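Local atomic coordinates of penicillin-binding protein activator LpoA (Escherichia coli, PDB entry 6DR3), a protein that activates penicillin-binding protein 1A from the outer membrane, stimulating its transpeptidase activity in peptidoglycan synthesis, and is represented here by its helical amino-terminal domain. Residues L212-Q215 / L216-K220; V181-D184 / N185-D188; G195-D198 / W199-R202. All coordinates share one frame; numbering follows the deposited sequence.

Contact 1 (L212-Q215 / L216-K220); sequences LPTQ and LVNVK
Leu216 meets Pro213 at the start of the short helix 214-217, and the two side chains run next to each other in the same direction. The delta branch CD1 of Leu216 rests 4.0 Å from CG of the proline ring. With CG of Leu216 anti to its own carbonyl carbon (chi1 -64°), the branch is carried back toward the residue that precedes the helix. Their backbones are joined as well: Pro213, at the N-cap position, takes the amide N of Leu216 on its O at 2.9 Å. Val217 N adds a weak bond to the same oxygen, so one carbonyl serves two successive amides.

Val217 lies on another side of the turn. Its CG2 packs 3.6 Å from CB of Leu212, and the two side chains meet at roughly a right angle. The far end of the turn is closed by Asn218 N, which donates to Thr214 O at 3.0 Å with an N-H...O angle of 173°. The side chains of this pair meet too, Thr214 CG2 lying 3.3 Å from Asn218 ND2. Asn218 is also the first residue to leave helical geometry.

The turn leans on three longer helices. Pro213, Gln215 and Leu216 touch Trp149 of helix 138-153, where Asp146 also binds Thr214 N and, through its carbonyl, Gln215 NE2. Leu212 and Leu216 pack on Ile196 of helix 189-202, while Leu216 reaches Leu178 of helix 170-185.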
loop_
_atom_site.group_PDB
_atom_site.type_symbol
_atom_site.label_atom_id
_atom_site.label_comp_id
_atom_site.label_asym_id
_atom_site.label_seq_id
_atom_site.Cartn_x
_atom_site.Cartn_y
_atom_site.Cartn_z
ATOM N N LEU A 212 -7.274 5.381 15.693
ATOM C CA LEU A 212 -6.021 5.386 16.432
ATOM C C LEU A 212 -5.225 4.116 16.140
ATOM O O LEU A 212 -5.813 3.041 15.965
ATOM C CB LEU A 212 -6.283 5.495 17.934
ATOM C CG LEU A 212 -6.613 6.884 18.479
ATOM C CD1 LEU A 212 -7.104 6.776 19.913
ATOM C CD2 LEU A 212 -5.395 7.795 18.398
ATOM N N PRO A 213 -3.897 4.194 16.082
ATOM C CA PRO A 213 -3.098 2.973 15.976
ATOM C C PRO A 213 -3.470 1.988 17.076
ATOM O O PRO A 213 -3.591 2.362 18.246
ATOM C CB PRO A 213 -1.658 3.473 16.120
ATOM C CG PRO A 213 -1.705 4.891 15.674
ATOM C CD PRO A 213 -3.053 5.404 16.085
ATOM N N THR A 214 -3.664 0.732 16.683
ATOM C CA THR A 214 -4.009 -0.311 17.644
ATOM C C THR A 214 -3.023 -0.341 18.805
ATOM O O THR A 214 -3.407 -0.592 19.953
ATOM C CB THR A 214 -4.049 -1.667 16.936
ATOM O OG1 THR A 214 -5.070 -1.647 15.929
ATOM C CG2 THR A 214 -4.329 -2.801 17.921
ATOM N N GLN A 215 -1.745 -0.084 18.524
ATOM C CA GLN A 215 -0.722 -0.174 19.561
ATOM C C GLN A 215 -0.947 0.857 20.658
ATOM O O GLN A 215 -0.528 0.645 21.801
ATOM C CB GLN A 215 0.666 -0.001 18.944
ATOM C CG GLN A 215 0.971 -0.965 17.800
ATOM C CD GLN A 215 0.629 -0.389 16.436
ATOM O OE1 GLN A 215 -0.398 0.268 16.263
ATOM N NE2 GLN A 215 1.498 -0.630 15.458
ATOM N N LEU A 216 -1.599 1.973 20.337
ATOM C CA LEU A 216 -1.850 3.020 21.320
ATOM C C LEU A 216 -3.175 2.850 22.049
ATOM O O LEU A 216 -3.356 3.440 23.121
ATOM C CB LEU A 216 -1.816 4.395 20.644
ATOM C CG LEU A 216 -0.463 4.792 20.046
ATOM C CD1 LEU A 216 -0.573 6.095 19.266
ATOM C CD2 LEU A 216 0.594 4.908 21.136
ATOM N N VAL A 217 -4.100 2.064 21.503
ATOM C CA VAL A 217 -5.370 1.798 22.175
ATOM C C VAL A 217 -5.251 0.616 23.126
ATOM O O VAL A 217 -5.666 0.692 24.286
ATOM C CB VAL A 217 -6.480 1.569 21.127
ATOM C CG1 VAL A 217 -7.806 1.224 21.802
ATOM C CG2 VAL A 217 -6.640 2.797 20.243
ATOM N N ASN A 218 -4.677 -0.489 22.653
ATOM C CA ASN A 218 -4.552 -1.708 23.452
ATOM C C ASN A 218 -3.256 -1.624 24.248
ATOM O O ASN A 218 -2.189 -2.032 23.788
ATOM C CB ASN A 218 -4.588 -2.941 22.555
ATOM C CG ASN A 218 -5.836 -2.998 21.692
ATOM O OD1 ASN A 218 -6.827 -2.319 21.966
ATOM N ND2 ASN A 218 -5.796 -3.815 20.646
ATOM N N VAL A 219 -3.352 -1.082 25.464
ATOM C CA VAL A 219 -2.199 -0.891 26.334
ATOM C C VAL A 219 -2.556 -1.361 27.738
ATOM O O VAL A 219 -3.726 -1.424 28.121
ATOM C CB VAL A 219 -1.726 0.579 26.352
ATOM C CG1 VAL A 219 -1.181 0.974 24.986
ATOM C CG2 VAL A 219 -2.863 1.507 26.763
ATOM N N LYS A 220 -1.519 -1.695 28.512
ATOM C CA LYS A 220 -1.709 -2.287 29.833
ATOM C C LYS A 220 -1.560 -1.256 30.954
ATOM O O LYS A 220 -2.460 -0.435 31.155
ATOM C CB LYS A 220 -0.729 -3.451 30.017
ATOM C CG LYS A 220 -0.927 -4.582 29.010
ATOM C CD LYS A 220 -0.034 -5.769 29.321
ATOM C CE LYS A 220 -0.299 -6.935 28.379
ATOM N NZ LYS A 220 0.527 -8.134 28.706
#

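Contact 2 (V181-D184 / N185-D188); sequences VWFD and NRND
Val181 O is gripped by two donors of Asn185, one from the side chain and one from the backbone, where helix 170-185 ends and a type I beta turn from Asn185 to Asp188 leads into helix 189-202. This is the corner of a helical hairpin. The side-chain bond is the straighter: Asn185 ND2 lies 3.0 Å from Val181 O, with an N-H...O angle of 167°. It sits in the carbonyl plane on a lone pair, and the oxygen in turn is nearly in the amide plane. Asn185 N reaches the same oxygen through a weak bond. CG of Asn185 is anti to its carbonyl carbon, which folds the amide back over the last helical turn; the in-plane geometry at both the carbonyl and the amide favours this orientation of the amide. Within the turn, Asp188 N donates to Asn185 O at 2.8 Å, and the carboxylate of Asp188 caps Met191 N of the next helix.

Arg186 meets the aromatic side chains of the helix. Its CG occupies the position between backbone N and carbonyl carbon (chi1 51°), and from there the extended chain runs back across one face of Trp182, a ring that also meets Trp149 edge-to-face. Arg186 CB makes a CH-pi contact with the five-membered ring, while the guanidinium makes a cation-pi contact over the six-membered ring, Arg186 CZ lying 4.8 Å from its centroid. The guanidinium is tipped 67° from the indole plane, so this is no parallel stack. The tilt of the guanidinium directs Arg186 NH1 at the indole, 3.4 Å from Trp182 CZ3, while one guanidinium face receives Phe183 CD1, 4.0 Å from Arg186 CZ.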
loop_
_atom_site.group_PDB
_atom_site.type_symbol
_atom_site.label_atom_id
_atom_site.label_comp_id
_atom_site.label_asym_id
_atom_site.label_seq_id
_atom_site.Cartn_x
_atom_site.Cartn_y
_atom_site.Cartn_z
ATOM N N VAL A 181 4.657 13.250 21.029
ATOM C CA VAL A 181 3.802 12.968 22.177
ATOM C C VAL A 181 4.190 11.636 22.797
ATOM O O VAL A 181 4.213 11.484 24.026
ATOM C CB VAL A 181 2.318 12.991 21.757
ATOM C CG1 VAL A 181 1.416 12.521 22.897
ATOM C CG2 VAL A 181 1.917 14.389 21.307
ATOM N N TRP A 182 4.512 10.651 21.954
ATOM C CA TRP A 182 4.910 9.343 22.463
ATOM C C TRP A 182 6.273 9.406 23.143
ATOM O O TRP A 182 6.458 8.837 24.226
ATOM C CB TRP A 182 4.920 8.319 21.330
ATOM C CG TRP A 182 5.281 6.944 21.791
ATOM C CD1 TRP A 182 4.533 6.123 22.585
ATOM C CD2 TRP A 182 6.480 6.226 21.486
ATOM N NE1 TRP A 182 5.195 4.937 22.796
ATOM C CE2 TRP A 182 6.393 4.975 22.130
ATOM C CE3 TRP A 182 7.619 6.519 20.731
ATOM C CZ2 TRP A 182 7.402 4.019 22.043
ATOM C CZ3 TRP A 182 8.621 5.567 20.645
ATOM C CH2 TRP A 182 8.505 4.333 21.297
ATOM N N PHE A 183 7.241 10.090 22.527
ATOM C CA PHE A 183 8.551 10.241 23.153
ATOM C C PHE A 183 8.435 10.874 24.535
ATOM O O PHE A 183 9.174 10.511 25.457
ATOM C CB PHE A 183 9.471 11.092 22.271
ATOM C CG PHE A 183 9.921 10.416 20.997
ATOM C CD1 PHE A 183 10.056 9.036 20.918
ATOM C CD2 PHE A 183 10.227 11.175 19.878
ATOM C CE1 PHE A 183 10.477 8.432 19.746
ATOM C CE2 PHE A 183 10.647 10.576 18.706
ATOM C CZ PHE A 183 10.773 9.203 18.640
ATOM N N ASP A 184 7.511 11.820 24.700
ATOM C CA ASP A 184 7.477 12.656 25.893
ATOM C C ASP A 184 6.647 12.079 27.032
ATOM O O ASP A 184 6.881 12.447 28.188
ATOM C CB ASP A 184 6.937 14.046 25.536
ATOM C CG ASP A 184 7.891 14.833 24.655
ATOM O OD1 ASP A 184 8.993 14.320 24.363
ATOM O OD2 ASP A 184 7.539 15.962 24.255
ATOM N N ASN A 185 5.691 11.193 26.750
ATOM C CA ASN A 185 4.771 10.710 27.772
ATOM C C ASN A 185 4.748 9.195 27.910
ATOM O O ASN A 185 3.951 8.678 28.701
ATOM C CB ASN A 185 3.348 11.208 27.479
ATOM C CG ASN A 185 3.249 12.722 27.476
ATOM O OD1 ASN A 185 3.060 13.344 28.521
ATOM N ND2 ASN A 185 3.375 13.323 26.299
ATOM N N ARG A 186 5.582 8.467 27.166
ATOM C CA ARG A 186 5.516 7.008 27.184
ATOM C C ARG A 186 5.745 6.414 28.569
ATOM O O ARG A 186 5.517 5.213 28.749
ATOM C CB ARG A 186 6.528 6.420 26.192
ATOM C CG ARG A 186 7.947 6.952 26.319
ATOM C CD ARG A 186 8.831 6.395 25.217
ATOM N NE ARG A 186 10.093 7.121 25.113
ATOM C CZ ARG A 186 10.999 6.917 24.162
ATOM N NH1 ARG A 186 10.787 6.006 23.221
ATOM N NH2 ARG A 186 12.118 7.627 24.148
ATOM N N ASN A 187 6.178 7.210 29.546
ATOM C CA ASN A 187 6.373 6.729 30.908
ATOM C C ASN A 187 5.205 7.059 31.830
ATOM O O ASN A 187 5.283 6.774 33.030
ATOM C CB ASN A 187 7.665 7.313 31.489
ATOM C CG ASN A 187 8.276 6.425 32.557
ATOM O OD1 ASN A 187 8.943 5.440 32.250
ATOM N ND2 ASN A 187 8.054 6.772 33.820
ATOM N N ASP A 188 4.129 7.649 31.308
ATOM C CA ASP A 188 2.951 7.982 32.106
ATOM C C ASP A 188 1.712 7.637 31.293
ATOM O O ASP A 188 1.225 8.453 30.497
ATOM C CB ASP A 188 2.953 9.457 32.513
ATOM C CG ASP A 188 1.885 9.784 33.545
ATOM O OD1 ASP A 188 0.844 9.096 33.575
ATOM O OD2 ASP A 188 2.090 10.734 34.329
#

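Contact 3 (G195-D198 / W199-R202); sequences GIAD and WQKR
Arg202 folds back against Asp198 on the last turns of helix 189-202, with Asp198 C over one face of the guanidinium and Asp198 CB 4.0 Å from Arg202 NH1. Trp199 CA also lies against a face of the guanidinium, offset toward the rim of that group, and Arg202 NH2 stands at the edge of the indole, in its plane. The arginine chain bends at chi3 (-62°), which turns the group back along the helix instead of letting it run outward. A water in the plane of the guanidinium completes this return: it accepts from Arg202 NH2 at 2.8 Å and donates to Gly195 O at 2.6 Å. That carbonyl also receives Trp199 N at 2.9 Å, so it holds two donors. Arg202 NH2 has a second partner in a salt bridge to Asp177 of helix 170-185.

Gln200 and Lys201 take other directions. The glutamine chain, extended beyond CG, passes over the carbonyl of Ile196, bringing its CG to 3.3 Å from Ile196 O, while its amide nitrogen bonds to Ala209 O. Lys201 also runs extended, alongside Ala197 O, and meets Asp198 through a second water, which donates to Asp198 OD1 at 2.8 Å and accepts from Lys201 NZ at 3.2 Å.

Gln200 N donates to Ile196 O at 2.9 Å, with an N-H...O angle of 159°. Trp199 packs on Leu178 and bonds Gly174 O through NE1, giving the buried face that packs one helix of an antiparallel hairpin on its partner, consistent with the TPR-like build of this domain.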
loop_
_atom_site.group_PDB
_atom_site.type_symbol
_atom_site.label_atom_id
_atom_site.label_comp_id
_atom_site.label_asym_id
_atom_site.label_seq_id
_atom_site.Cartn_x
_atom_site.Cartn_y
_atom_site.Cartn_z
ATOM N N GLY A 195 -2.517 13.132 26.221
ATOM C CA GLY A 195 -1.754 13.692 25.117
ATOM C C GLY A 195 -2.282 13.245 23.768
ATOM O O GLY A 195 -2.288 14.018 22.806
ATOM N N ILE A 196 -2.735 11.993 23.676
ATOM C CA ILE A 196 -3.333 11.506 22.437
ATOM C C ILE A 196 -4.645 12.228 22.162
ATOM O O ILE A 196 -4.934 12.604 21.020
ATOM C CB ILE A 196 -3.529 9.979 22.503
ATOM C CG1 ILE A 196 -2.174 9.271 22.505
ATOM C CG2 ILE A 196 -4.375 9.485 21.326
ATOM C CD1 ILE A 196 -2.248 7.800 22.880
ATOM N N ALA A 197 -5.460 12.428 23.200
ATOM C CA ALA A 197 -6.728 13.124 23.011
ATOM C C ALA A 197 -6.505 14.549 22.524
ATOM O O ALA A 197 -7.229 15.032 21.644
ATOM C CB ALA A 197 -7.528 13.119 24.313
ATOM N N ASP A 198 -5.507 15.240 23.081
ATOM C CA ASP A 198 -5.206 16.591 22.620
ATOM C C ASP A 198 -4.661 16.576 21.198
ATOM O O ASP A 198 -4.996 17.451 20.390
ATOM C CB ASP A 198 -4.216 17.266 23.569
ATOM C CG ASP A 198 -4.841 17.627 24.908
ATOM O OD1 ASP A 198 -6.084 17.730 24.987
ATOM O OD2 ASP A 198 -4.081 17.817 25.880
ATOM N N TRP A 199 -3.826 15.587 20.867
ATOM C CA TRP A 199 -3.325 15.476 19.501
ATOM C C TRP A 199 -4.468 15.293 18.513
ATOM O O TRP A 199 -4.470 15.897 17.434
ATOM C CB TRP A 199 -2.336 14.313 19.389
ATOM C CG TRP A 199 -1.922 14.030 17.978
ATOM C CD1 TRP A 199 -0.954 14.671 17.266
ATOM C CD2 TRP A 199 -2.473 13.035 17.104
ATOM N NE1 TRP A 199 -0.863 14.137 16.001
ATOM C CE2 TRP A 199 -1.787 13.133 15.877
ATOM C CE3 TRP A 199 -3.478 12.073 17.241
ATOM C CZ2 TRP A 199 -2.070 12.302 14.795
ATOM C CZ3 TRP A 199 -3.759 11.249 16.162
ATOM C CH2 TRP A 199 -3.058 11.369 14.957
ATOM N N GLN A 200 -5.449 14.462 18.865
ATOM C CA GLN A 200 -6.594 14.251 17.985
ATOM C C GLN A 200 -7.295 15.568 17.680
ATOM O O GLN A 200 -7.793 15.772 16.567
ATOM C CB GLN A 200 -7.564 13.254 18.621
ATOM C CG GLN A 200 -7.032 11.823 18.662
ATOM C CD GLN A 200 -7.975 10.861 19.362
ATOM O OE1 GLN A 200 -8.238 10.986 20.558
ATOM N NE2 GLN A 200 -8.485 9.889 18.616
ATOM N N LYS A 201 -7.335 16.478 18.652
ATOM C CA LYS A 201 -7.930 17.789 18.436
ATOM C C LYS A 201 -6.962 18.762 17.775
ATOM O O LYS A 201 -7.399 19.804 17.276
ATOM C CB LYS A 201 -8.425 18.361 19.766
ATOM C CG LYS A 201 -9.697 17.697 20.267
ATOM C CD LYS A 201 -9.940 17.959 21.745
ATOM C CE LYS A 201 -11.316 17.461 22.166
ATOM N NZ LYS A 201 -11.479 17.406 23.647
ATOM N N ARG A 202 -5.665 18.448 17.763
ATOM C CA ARG A 202 -4.703 19.260 17.026
ATOM C C ARG A 202 -4.734 18.944 15.536
ATOM O O ARG A 202 -4.685 19.856 14.705
ATOM C CB ARG A 202 -3.289 19.033 17.564
ATOM C CG ARG A 202 -2.895 19.924 18.719
ATOM C CD ARG A 202 -1.380 20.050 18.798
ATOM N NE ARG A 202 -0.717 18.775 19.044
ATOM C CZ ARG A 202 -0.684 18.156 20.220
ATOM N NH1 ARG A 202 -1.293 18.680 21.275
ATOM N NH2 ARG A 202 -0.045 17.001 20.340
HETATM O O HOH W 1 -0.701 16.094 22.920
HETATM O O HOH W 2 -8.641 16.498 24.918
#

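Overall arrangement
From the N terminus, contact 2 comes first, turning the chain at the end of helix 170-185; contact 3 follows on helix 189-202, and contact 1 lies nearer the C terminus on helix 214-217. All three are local and in series, so none nests in or crosses another, and only contact 2 rounds a corner between long helices. The hairpin brings contacts 2 and 3 together, with Val181 CG2 3.4 Å from Arg202 NH2. Contact 1 then returns to the hairpin: Leu212 CD2 lies 3.5 Å from Ile196 CG2. Contacts 1 and 2 come within about 4 Å at their nearest atoms without touching.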